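Local coordinates for protein homoserine O-acetyltransferase (Bacillus anthracis str. 'Ames Ancestor', PDB 3I1I) that probably transfers an acetyl group from acetyl-CoA to the hydroxyl of homoserine, an entry step of methionine biosynthesis, at residues A308-M312 with F368-S374; A146-M152 with H170-I176; E300-V306 with L332-K338; N43-I47 with Q85-T91. All coordinates share one frame. Where two conformers were deposited one is given. Residues are numbered along the deposited sequence.

Along the chain the order is interaction 4, then interaction 2, while interactions 3 and 1 interlock, their segments alternating. Three contacts belong to the central mixed sheet of the alpha/beta-hydrolase fold, in which strands 87-91, 44-48, 150-154, 174-178, 309-313 and 340-342 run parallel. Interaction 4 pairs the first two and interaction 2 the next two, with centres about 10 Å apart; interaction 1 lays the end of helix 362-370 and the C-terminal tail on strand 309-313, its centre about 9 Å from that of interaction 2. Interaction 3 joins two helices flanking that strand in sequence, its centre about 26 Å from that of interaction 4, and meets the sheet where Leu333 packs on Val310.

Interaction 1 of 4, residues A308-M312 with F368-S374; sequences ANVLM and FLNRKVS
The carboxamide of Asn309, at the start of strand 309-313, grips the extended tail behind helix 362-370 at both ends. Asn309 OD1 accepts from Ser374 N at 3.0 Å, and Asn309 ND2 donates to Lys372 O at 2.9 Å, so the amide (chi1 -80°, chi2 12°) spans Val373. A water 3.1 Å from Asn309 ND2 donates to Phe368 O (2.8 Å), linking this amide to the last helical turn. Residues 371-373 are extended (phi -70 to -80°, psi 133 to 152°), and CA atoms of Asn309 and Val373 lie 6.1 Å apart. This is the C-terminal helix of the alpha/beta-hydrolase fold packing on the central sheet, its tail running past the strand's start in roughly the opposite direction. Phe368 (chi1 t, chi2 75°) lies on the strand: Leu311 CB sits 3.5 Å from its ring centroid, 9° off the normal, a CH-pi contact, while Asn309 O meets the ring edge at CZ (3.5 Å). Phe368 also touches Ile176 and Glu341 on neighbouring strands.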
# COMPACT_ATOMS: atom_id res chain seq x y z
N ALA A 308 -22.11 5.06 -30.75
CA ALA A 308 -20.83 4.94 -31.47
C ALA A 308 -20.57 3.48 -31.82
O ALA A 308 -21.05 2.58 -31.14
CB ALA A 308 -19.71 5.46 -30.63
N ASN A 309 -19.82 3.24 -32.89
CA ASN A 309 -19.19 1.94 -33.10
C ASN A 309 -18.19 1.82 -31.98
O ASN A 309 -17.46 2.77 -31.76
CB ASN A 309 -18.41 1.91 -34.44
CG ASN A 309 -19.30 1.69 -35.65
OD1 ASN A 309 -20.50 1.77 -35.58
ND2 ASN A 309 -18.67 1.40 -36.78
N VAL A 310 -18.16 0.71 -31.25
CA VAL A 310 -17.28 0.59 -30.07
C VAL A 310 -16.22 -0.51 -30.24
O VAL A 310 -16.56 -1.63 -30.63
CB VAL A 310 -18.10 0.33 -28.77
CG1 VAL A 310 -17.19 -0.18 -27.61
CG2 VAL A 310 -18.88 1.60 -28.36
N LEU A 311 -14.96 -0.16 -29.96
CA LEU A 311 -13.82 -1.11 -29.96
C LEU A 311 -13.11 -1.07 -28.61
O LEU A 311 -12.60 -0.03 -28.20
CB LEU A 311 -12.82 -0.77 -31.08
CG LEU A 311 -11.56 -1.69 -31.19
CD1 LEU A 311 -11.92 -3.22 -31.41
CD2 LEU A 311 -10.61 -1.22 -32.27
N MSE A 312 -13.10 -2.20 -27.89
CA MSE A 312 -12.37 -2.32 -26.62
C MSE A 312 -11.10 -3.18 -26.86
O MSE A 312 -11.16 -4.27 -27.48
CB MSE A 312 -13.25 -2.95 -25.54
CG MSE A 312 -14.58 -2.25 -25.17
SE MSE A 312 -14.27 -0.44 -24.55
CE MSE A 312 -13.68 -0.97 -22.76
N PHE A 368 -10.45 0.08 -37.80
CA PHE A 368 -11.63 0.56 -37.11
C PHE A 368 -11.94 2.03 -37.43
O PHE A 368 -13.10 2.40 -37.62
CB PHE A 368 -11.45 0.36 -35.62
CG PHE A 368 -12.69 0.52 -34.85
CD1 PHE A 368 -13.64 -0.48 -34.86
CD2 PHE A 368 -12.93 1.65 -34.11
CE1 PHE A 368 -14.83 -0.35 -34.13
CE2 PHE A 368 -14.12 1.78 -33.38
CZ PHE A 368 -15.05 0.78 -33.40
N LEU A 369 -10.90 2.84 -37.53
CA LEU A 369 -11.07 4.24 -37.92
C LEU A 369 -11.63 4.37 -39.34
O LEU A 369 -12.22 5.38 -39.68
CB LEU A 369 -9.75 4.99 -37.79
CG LEU A 369 -9.26 5.18 -36.36
CD1 LEU A 369 -7.88 5.85 -36.36
CD2 LEU A 369 -10.31 5.98 -35.50
N ASN A 370 -11.45 3.33 -40.15
CA ASN A 370 -11.97 3.30 -41.50
C ASN A 370 -13.27 2.54 -41.70
O ASN A 370 -13.80 2.55 -42.77
CB ASN A 370 -10.91 2.71 -42.42
CG ASN A 370 -9.80 3.68 -42.64
OD1 ASN A 370 -10.03 4.75 -43.21
ND2 ASN A 370 -8.60 3.36 -42.16
N ARG A 371 -13.80 1.89 -40.69
CA ARG A 371 -15.08 1.24 -40.83
C ARG A 371 -16.21 2.28 -40.68
O ARG A 371 -16.10 3.22 -39.89
CB ARG A 371 -15.20 0.13 -39.80
CG ARG A 371 -16.52 -0.58 -39.76
CD ARG A 371 -16.57 -1.41 -38.51
NE ARG A 371 -15.51 -2.43 -38.52
CZ ARG A 371 -15.60 -3.59 -39.17
NH1 ARG A 371 -16.71 -3.90 -39.85
NH2 ARG A 371 -14.59 -4.46 -39.13
N LYS A 372 -17.29 2.09 -41.44
CA LYS A 372 -18.41 3.03 -41.42
C LYS A 372 -19.27 2.89 -40.16
O LYS A 372 -19.38 1.83 -39.56
CB LYS A 372 -19.27 2.86 -42.68
CG LYS A 372 -20.21 1.66 -42.64
CD LYS A 372 -20.97 1.49 -43.96
CE LYS A 372 -22.26 0.69 -43.76
NZ LYS A 372 -23.32 1.52 -43.08
N VAL A 373 -19.89 4.00 -39.78
CA VAL A 373 -20.72 4.06 -38.59
C VAL A 373 -22.01 3.26 -38.82
O VAL A 373 -22.65 3.38 -39.86
CB VAL A 373 -21.01 5.53 -38.19
CG1 VAL A 373 -21.96 5.61 -36.93
CG2 VAL A 373 -19.67 6.23 -37.96
N SER A 374 -22.35 2.43 -37.84
CA SER A 374 -23.40 1.42 -37.99
C SER A 374 -24.77 2.02 -37.68
O SER A 374 -25.72 1.81 -38.43
CB SER A 374 -23.12 0.19 -37.11
OG SER A 374 -24.32 -0.35 -36.59
O HOH W 1 -15.63 1.91 -36.54

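Interaction 2 of 4, residues A146-M152 with H170-I176; sequences ARLHAVM and HMVERMI
Val151 fills the hollow between Val172 and Met175: its CG1 lies 3.7 Å from Val172 CG1 and 3.7 Å from Met175 CG, its chi1 being p. On the sheet face that carries Met152 and Ile176, these two side chains abut, Met152 CE resting 3.8 Å from Ile176 CD1, while Ala150, with little bulk, meets Arg174 CB to CB at 3.9 Å. Strands 150-152 and 174-176 run parallel, axes 4.7 Å apart at closest approach, signed crossing angle -17°, in the register Ala150-Arg174, Val151-Met175, Met152-Ile176. Val151 N donates to Arg174 O (3.0 Å) and Ile176 N to Val151 O (3.0 Å); before them Leu148 N binds Met171 O (2.7 Å) and Glu173 N binds Leu148 O (3.1 Å). Helix 156-167 connects the two strands in a beta-alpha-beta crossover, and the Ser155 following strand 150-154 fits a nucleophile elbow, as in other alpha/beta hydrolases. His149 and Glu173 have helical phi/psi (-65/-36° and -79/-36°), interrupting the extended backbone. Arg174 (chi1 m) folds across to lay its guanidinium flat on the His149 ring, centres 3.6 Å apart and planes at 24°; Arg174 NH1 donates to His149 O (2.8 Å) and bridges Glu173 OE1 (2.9 Å). A long ion pair, Arg147 NE to Glu173 OE2 at 3.6 Å, extends the network. His149 NE2 bonds to Leu369 O and Arg174 NH2 to Arg371 O.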
# COMPACT_ATOMS: atom_id res chain seq x y z
N ALA A 146 -18.84 19.64 -34.61
CA ALA A 146 -20.13 19.12 -34.18
C ALA A 146 -20.02 17.64 -33.80
O ALA A 146 -20.77 17.13 -32.99
CB ALA A 146 -21.25 19.31 -35.29
N ARG A 147 -19.06 16.96 -34.40
CA ARG A 147 -18.98 15.53 -34.33
C ARG A 147 -17.54 15.09 -34.28
O ARG A 147 -16.68 15.72 -34.92
CB ARG A 147 -19.58 14.99 -35.59
CG ARG A 147 -20.99 14.56 -35.46
CD ARG A 147 -21.45 14.02 -36.80
NE ARG A 147 -22.04 12.70 -36.63
CZ ARG A 147 -22.49 11.95 -37.64
NH1 ARG A 147 -22.42 12.40 -38.90
NH2 ARG A 147 -23.02 10.75 -37.37
N LEU A 148 -17.27 14.01 -33.55
CA LEU A 148 -15.95 13.42 -33.52
C LEU A 148 -15.94 12.18 -34.39
O LEU A 148 -16.83 11.36 -34.30
CB LEU A 148 -15.57 13.08 -32.09
CG LEU A 148 -15.49 14.25 -31.11
CD1 LEU A 148 -15.15 13.80 -29.69
CD2 LEU A 148 -14.52 15.33 -31.60
N HIS A 149 -14.95 12.03 -35.24
CA HIS A 149 -14.77 10.80 -36.02
C HIS A 149 -14.46 9.66 -35.05
O HIS A 149 -14.90 8.54 -35.26
CB HIS A 149 -13.60 10.97 -37.01
CG HIS A 149 -13.43 9.83 -37.97
ND1 HIS A 149 -14.20 9.68 -39.10
CD2 HIS A 149 -12.55 8.80 -37.97
CE1 HIS A 149 -13.83 8.58 -39.74
NE2 HIS A 149 -12.83 8.03 -39.07
N ALA A 150 -13.72 9.97 -33.98
CA ALA A 150 -13.42 9.00 -32.90
C ALA A 150 -12.99 9.72 -31.65
O ALA A 150 -12.43 10.83 -31.72
CB ALA A 150 -12.29 7.97 -33.30
N VAL A 151 -13.26 9.08 -30.52
CA VAL A 151 -12.70 9.46 -29.25
C VAL A 151 -12.02 8.19 -28.66
O VAL A 151 -12.52 7.09 -28.76
CB VAL A 151 -13.76 10.01 -28.28
CG1 VAL A 151 -14.76 8.91 -27.87
CG2 VAL A 151 -13.08 10.61 -27.05
N MSE A 152 -10.88 8.37 -28.05
CA MSE A 152 -10.07 7.23 -27.64
C MSE A 152 -9.03 7.60 -26.62
O MSE A 152 -8.69 8.75 -26.45
CB MSE A 152 -9.40 6.60 -28.83
CG MSE A 152 -8.56 7.54 -29.61
SE MSE A 152 -8.04 6.68 -31.34
CE MSE A 152 -7.09 4.96 -30.65
N HIS A 170 -24.86 11.90 -29.71
CA HIS A 170 -25.04 12.40 -31.07
C HIS A 170 -23.71 12.89 -31.66
O HIS A 170 -23.68 13.27 -32.83
CB HIS A 170 -26.09 13.52 -31.14
CG HIS A 170 -27.37 13.20 -30.43
ND1 HIS A 170 -27.92 11.93 -30.41
CD2 HIS A 170 -28.19 13.98 -29.68
CE1 HIS A 170 -29.01 11.94 -29.67
NE2 HIS A 170 -29.21 13.17 -29.23
N MSE A 171 -22.64 12.91 -30.88
CA MSE A 171 -21.39 13.51 -31.30
C MSE A 171 -20.29 12.52 -31.56
O MSE A 171 -19.30 12.92 -32.12
CB MSE A 171 -20.88 14.48 -30.24
CG MSE A 171 -21.68 15.76 -30.10
SE MSE A 171 -20.94 16.95 -28.77
CE MSE A 171 -19.39 17.58 -29.82
N VAL A 172 -20.43 11.26 -31.17
CA VAL A 172 -19.32 10.32 -31.24
C VAL A 172 -19.58 9.21 -32.25
O VAL A 172 -20.45 8.37 -32.08
CB VAL A 172 -19.05 9.70 -29.85
CG1 VAL A 172 -17.89 8.69 -29.90
CG2 VAL A 172 -18.78 10.80 -28.79
N GLU A 173 -18.79 9.16 -33.30
CA GLU A 173 -18.96 8.12 -34.31
C GLU A 173 -18.37 6.79 -33.89
O GLU A 173 -18.93 5.71 -34.21
CB GLU A 173 -18.35 8.55 -35.63
CG GLU A 173 -19.05 9.78 -36.18
CD GLU A 173 -18.55 10.21 -37.54
OE1 GLU A 173 -17.80 9.47 -38.21
OE2 GLU A 173 -18.93 11.32 -37.94
N ARG A 174 -17.25 6.88 -33.18
CA ARG A 174 -16.44 5.73 -32.85
C ARG A 174 -15.79 5.96 -31.52
O ARG A 174 -15.29 7.03 -31.25
CB ARG A 174 -15.35 5.55 -33.87
CG ARG A 174 -15.85 5.28 -35.25
CD ARG A 174 -14.69 5.20 -36.27
NE ARG A 174 -15.21 5.20 -37.62
CZ ARG A 174 -15.74 6.26 -38.24
NH1 ARG A 174 -15.82 7.45 -37.64
NH2 ARG A 174 -16.21 6.12 -39.47
N MSE A 175 -15.76 4.93 -30.69
CA MSE A 175 -15.02 5.01 -29.43
C MSE A 175 -14.05 3.84 -29.32
O MSE A 175 -14.42 2.72 -29.57
CB MSE A 175 -15.98 5.03 -28.27
CG MSE A 175 -15.31 5.32 -26.94
SE MSE A 175 -14.83 3.67 -26.02
CE MSE A 175 -16.64 3.19 -25.49
N ILE A 176 -12.79 4.11 -28.98
CA ILE A 176 -11.81 3.03 -28.82
C ILE A 176 -11.28 3.16 -27.41
O ILE A 176 -10.71 4.18 -27.04
CB ILE A 176 -10.63 3.14 -29.79
CG1 ILE A 176 -11.10 3.17 -31.25
CG2 ILE A 176 -9.65 1.97 -29.56
CD1 ILE A 176 -9.97 3.16 -32.30
O HOH W 2 -16.31 11.55 -39.82

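Interaction 3 of 4, residues E300-V306 with L332-K338; sequences EEALSNV and LLQKQGK
Leu303 and Val306 meet Leu332 and Leu333 in the apolar centre between two helix ends. Leu303 CD1 approaches Leu332 CD1 at 3.9 Å, and Leu333 CD2 lies 3.9 Å from Val306 CB and 4.2 Å from Leu303 CB; all three leucines are mt rotamers and Val306 is t. Nearest CA pairs are Glu300-Leu332 and Leu303-Leu333, both 6.7 Å, and Ser304-Gln336, 7.0 Å. Both segments begin helical, and the second stays so to Lys335. Gly337, with phi 81°, closes the second in a Schellman motif, Lys338 N bonding Leu333 O (3.0 Å) and Gly337 N bonding Gln334 O (2.8 Å). The turn sends Lys338, nearly fully extended beyond chi1, to the C-terminal end of the other helix: NZ donates to Ser304 O at 2.6 Å and weakly to Leu303 O (3.1 Å) and Val306 O (3.0 Å). Gln336 OE1 holds Lys338 NZ at 2.8 Å, while Gln336 NE2 bonds weakly to Glu300 O at 3.3 Å. The ammonium group of Lys338 is thus shared among carbonyls at the helix end, Ser304 O being the closest. Helices 299-304 and 324-335 come before and after strand 309-313 of the alpha/beta-hydrolase sheet, and Leu333 touches its Val310.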
# COMPACT_ATOMS: atom_id res chain seq x y z
N GLU A 300 -26.43 -1.59 -17.90
CA GLU A 300 -27.23 -1.82 -19.09
C GLU A 300 -27.89 -0.49 -19.57
O GLU A 300 -27.89 -0.14 -20.76
CB GLU A 300 -28.30 -2.88 -18.76
CG GLU A 300 -27.77 -4.28 -18.19
CD GLU A 300 -26.92 -4.25 -16.87
OE1 GLU A 300 -25.89 -4.98 -16.76
OE2 GLU A 300 -27.26 -3.54 -15.94
N GLU A 301 -28.44 0.24 -18.63
CA GLU A 301 -29.06 1.50 -19.01
C GLU A 301 -28.03 2.50 -19.51
O GLU A 301 -28.25 3.14 -20.51
CB GLU A 301 -29.90 2.13 -17.89
CG GLU A 301 -30.80 3.25 -18.46
CD GLU A 301 -31.22 4.32 -17.46
OE1 GLU A 301 -31.17 4.07 -16.23
OE2 GLU A 301 -31.63 5.41 -17.96
N ALA A 302 -26.90 2.62 -18.83
CA ALA A 302 -25.87 3.57 -19.25
C ALA A 302 -25.49 3.27 -20.71
O ALA A 302 -25.43 4.16 -21.54
CB ALA A 302 -24.64 3.52 -18.32
N LEU A 303 -25.31 1.99 -21.02
CA LEU A 303 -24.84 1.59 -22.32
C LEU A 303 -25.89 1.71 -23.41
O LEU A 303 -25.55 1.87 -24.57
CB LEU A 303 -24.30 0.17 -22.25
CG LEU A 303 -23.01 -0.02 -21.45
CD1 LEU A 303 -22.77 -1.51 -21.15
CD2 LEU A 303 -21.83 0.61 -22.25
N SER A 304 -27.17 1.63 -23.04
CA SER A 304 -28.28 1.85 -23.99
C SER A 304 -28.13 3.17 -24.77
O SER A 304 -28.59 3.29 -25.89
CB SER A 304 -29.63 1.83 -23.23
OG SER A 304 -29.80 3.00 -22.43
N ASN A 305 -27.50 4.16 -24.16
CA ASN A 305 -27.36 5.47 -24.79
C ASN A 305 -26.24 5.53 -25.85
O ASN A 305 -26.26 6.40 -26.72
CB ASN A 305 -27.06 6.52 -23.71
CG ASN A 305 -28.21 6.71 -22.73
OD1 ASN A 305 -29.17 7.41 -23.05
ND2 ASN A 305 -28.11 6.13 -21.53
N VAL A 306 -25.26 4.64 -25.76
CA VAL A 306 -24.14 4.64 -26.69
C VAL A 306 -24.64 4.35 -28.10
O VAL A 306 -25.38 3.42 -28.31
CB VAL A 306 -23.07 3.59 -26.28
CG1 VAL A 306 -22.00 3.42 -27.35
CG2 VAL A 306 -22.44 3.98 -24.89
N LEU A 332 -23.30 -6.73 -23.85
CA LEU A 332 -24.51 -5.93 -23.63
C LEU A 332 -24.79 -5.04 -24.83
O LEU A 332 -25.92 -4.97 -25.31
CB LEU A 332 -24.42 -5.10 -22.35
CG LEU A 332 -24.38 -5.91 -21.05
CD1 LEU A 332 -24.01 -5.02 -19.84
CD2 LEU A 332 -25.68 -6.72 -20.83
N LEU A 333 -23.78 -4.38 -25.35
CA LEU A 333 -23.98 -3.52 -26.53
C LEU A 333 -24.48 -4.31 -27.74
O LEU A 333 -25.35 -3.85 -28.47
CB LEU A 333 -22.70 -2.76 -26.89
CG LEU A 333 -22.34 -1.56 -26.01
CD1 LEU A 333 -20.84 -1.21 -26.20
CD2 LEU A 333 -23.30 -0.31 -26.29
N GLN A 334 -23.93 -5.50 -27.98
CA GLN A 334 -24.36 -6.31 -29.11
C GLN A 334 -25.81 -6.73 -28.95
O GLN A 334 -26.56 -6.68 -29.90
CB GLN A 334 -23.48 -7.53 -29.30
CG GLN A 334 -22.11 -7.17 -29.82
CD GLN A 334 -21.14 -8.33 -29.83
OE1 GLN A 334 -21.48 -9.43 -29.46
NE2 GLN A 334 -19.91 -8.08 -30.26
N LYS A 335 -26.23 -7.10 -27.76
CA LYS A 335 -27.62 -7.47 -27.57
C LYS A 335 -28.59 -6.30 -27.72
O LYS A 335 -29.76 -6.50 -27.93
CB LYS A 335 -27.82 -8.15 -26.23
CG LYS A 335 -26.87 -9.33 -26.09
CD LYS A 335 -27.54 -10.55 -25.63
CE LYS A 335 -27.07 -11.01 -24.24
NZ LYS A 335 -26.01 -12.08 -24.38
N GLN A 336 -28.08 -5.07 -27.62
CA GLN A 336 -28.86 -3.90 -27.97
C GLN A 336 -28.89 -3.62 -29.46
O GLN A 336 -29.46 -2.62 -29.89
CB GLN A 336 -28.33 -2.69 -27.23
CG GLN A 336 -28.55 -2.80 -25.73
CD GLN A 336 -27.83 -1.72 -24.99
OE1 GLN A 336 -27.11 -0.88 -25.60
NE2 GLN A 336 -28.04 -1.69 -23.68
N GLY A 337 -28.24 -4.47 -30.25
CA GLY A 337 -28.14 -4.25 -31.69
C GLY A 337 -27.05 -3.27 -32.08
O GLY A 337 -27.00 -2.82 -33.21
N LYS A 338 -26.12 -2.96 -31.19
CA LYS A 338 -25.03 -2.05 -31.58
C LYS A 338 -23.77 -2.76 -32.08
O LYS A 338 -23.57 -3.95 -31.85
CB LYS A 338 -24.71 -1.15 -30.41
CG LYS A 338 -25.88 -0.20 -30.19
CD LYS A 338 -25.91 0.34 -28.81
CE LYS A 338 -27.26 1.03 -28.52
NZ LYS A 338 -27.22 1.43 -27.11

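Interaction 4 of 4, residues N43-I47 with Q85-T91; sequences NVILI and QYFVICT
Strands 44-47 and 87-91 run parallel, their axes 4.6 Å apart and crossing at -25°, in the register Val44-Phe87, Ile45-Val88, Leu46-Ile89 with paired CA atoms 4.8 Å apart. Alternating bonds zip them: Phe87 N to Asn43 O (2.7 Å), Ile45 N to Phe87 O (2.9 Å), Ile89 N to Ile45 O (2.9 Å) and Ile47 N to Ile89 O (2.8 Å). Both belong to the central parallel part of the alpha/beta-hydrolase sheet, between strands 24-34 and 150-154. On one face Val44 CG1 meets Ile89 CD1 at 3.7 Å, and Leu46 CD1 lies 4.0 Å from Ile89 CB; helix 129-142 covers Leu46 and Ile89. On the other, Ile47 CG1 packs on Val88 CG1 at 3.5 Å, and Ile45 (chi1 m, chi2 t) sends CD1 back over the Tyr86 ring, 3.7 Å from its centroid and 22° off the normal, a CH-pi contact. Before the strands, Asn43 ND2 donates to Gln85 O (3.0 Å) and to Thr36 O, while Asn43 OD1 accepts from Asn38 N. Branched aliphatic side chains dominate both faces: the backbone directs the pairing and apolar packing buries it. The side-chain hydrogen bond between the segments lies at the Asn43 end, while Thr91 OG1 bonds to Gln136.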
# COMPACT_ATOMS: atom_id res chain seq x y z
N ASN A 43 -13.14 15.20 -39.69
CA ASN A 43 -11.97 14.34 -39.50
C ASN A 43 -11.28 14.49 -38.12
O ASN A 43 -10.07 14.35 -37.99
CB ASN A 43 -10.97 14.58 -40.63
CG ASN A 43 -10.39 15.97 -40.60
OD1 ASN A 43 -11.00 16.90 -40.06
ND2 ASN A 43 -9.17 16.12 -41.13
N VAL A 44 -12.07 14.78 -37.10
CA VAL A 44 -11.52 15.02 -35.76
C VAL A 44 -11.49 13.76 -34.88
O VAL A 44 -12.51 13.07 -34.72
CB VAL A 44 -12.31 16.12 -35.00
CG1 VAL A 44 -11.64 16.43 -33.64
CG2 VAL A 44 -12.45 17.38 -35.88
N ILE A 45 -10.32 13.49 -34.30
CA ILE A 45 -10.13 12.42 -33.32
C ILE A 45 -9.66 13.04 -32.02
O ILE A 45 -8.66 13.74 -32.01
CB ILE A 45 -9.09 11.40 -33.81
CG1 ILE A 45 -9.55 10.78 -35.14
CG2 ILE A 45 -8.87 10.36 -32.76
CD1 ILE A 45 -8.63 9.65 -35.75
N LEU A 46 -10.39 12.81 -30.95
CA LEU A 46 -9.99 13.29 -29.64
C LEU A 46 -9.31 12.15 -28.90
O LEU A 46 -9.87 11.08 -28.84
CB LEU A 46 -11.22 13.78 -28.86
CG LEU A 46 -10.98 14.24 -27.41
CD1 LEU A 46 -9.97 15.41 -27.33
CD2 LEU A 46 -12.30 14.57 -26.73
N ILE A 47 -8.09 12.40 -28.40
CA ILE A 47 -7.29 11.46 -27.61
C ILE A 47 -7.32 11.94 -26.16
O ILE A 47 -7.13 13.12 -25.88
CB ILE A 47 -5.79 11.49 -28.02
CG1 ILE A 47 -5.59 11.20 -29.51
CG2 ILE A 47 -4.95 10.48 -27.21
CD1 ILE A 47 -6.05 9.87 -29.96
N GLN A 85 -4.46 12.69 -42.52
CA GLN A 85 -5.89 12.50 -42.78
C GLN A 85 -6.78 13.02 -41.68
O GLN A 85 -7.88 13.51 -41.95
CB GLN A 85 -6.11 11.03 -42.90
CG GLN A 85 -7.34 10.69 -43.63
CD GLN A 85 -7.44 9.21 -43.84
OE1 GLN A 85 -6.42 8.52 -44.08
NE2 GLN A 85 -8.67 8.69 -43.76
N TYR A 86 -6.33 12.94 -40.43
CA TYR A 86 -7.16 13.33 -39.30
C TYR A 86 -6.61 14.56 -38.57
O TYR A 86 -5.40 14.82 -38.55
CB TYR A 86 -7.28 12.15 -38.32
CG TYR A 86 -8.03 10.98 -38.90
CD1 TYR A 86 -9.35 11.10 -39.21
CD2 TYR A 86 -7.40 9.76 -39.15
CE1 TYR A 86 -10.06 10.08 -39.76
CE2 TYR A 86 -8.12 8.70 -39.72
CZ TYR A 86 -9.45 8.88 -40.01
OH TYR A 86 -10.24 7.88 -40.56
N PHE A 87 -7.52 15.31 -37.96
CA PHE A 87 -7.16 16.39 -37.08
C PHE A 87 -7.26 15.81 -35.68
O PHE A 87 -8.35 15.47 -35.23
CB PHE A 87 -8.13 17.55 -37.28
CG PHE A 87 -7.85 18.72 -36.42
CD1 PHE A 87 -6.66 19.42 -36.55
CD2 PHE A 87 -8.76 19.13 -35.48
CE1 PHE A 87 -6.39 20.50 -35.76
CE2 PHE A 87 -8.50 20.23 -34.68
CZ PHE A 87 -7.31 20.92 -34.82
N VAL A 88 -6.14 15.71 -34.97
CA VAL A 88 -6.11 15.01 -33.69
C VAL A 88 -5.95 16.01 -32.55
O VAL A 88 -5.10 16.88 -32.63
CB VAL A 88 -4.95 14.00 -33.66
CG1 VAL A 88 -4.84 13.30 -32.27
CG2 VAL A 88 -5.09 12.98 -34.79
N ILE A 89 -6.78 15.88 -31.50
CA ILE A 89 -6.71 16.77 -30.34
C ILE A 89 -6.45 15.97 -29.06
O ILE A 89 -6.93 14.85 -28.91
CB ILE A 89 -8.06 17.52 -30.09
CG1 ILE A 89 -8.56 18.17 -31.38
CG2 ILE A 89 -7.92 18.56 -28.92
CD1 ILE A 89 -10.02 18.72 -31.30
N CYS A 90 -5.71 16.55 -28.14
CA CYS A 90 -5.51 15.96 -26.83
C CYS A 90 -5.40 17.07 -25.83
O CYS A 90 -4.77 18.07 -26.10
CB CYS A 90 -4.22 15.15 -26.87
SG CYS A 90 -3.98 14.17 -25.36
N THR A 91 -5.96 16.86 -24.65
CA THR A 91 -6.08 17.89 -23.63
C THR A 91 -5.49 17.43 -22.29
O THR A 91 -5.40 16.24 -22.02
CB THR A 91 -7.59 18.23 -23.40
OG1 THR A 91 -8.26 17.09 -22.86
CG2 THR A 91 -8.29 18.63 -24.72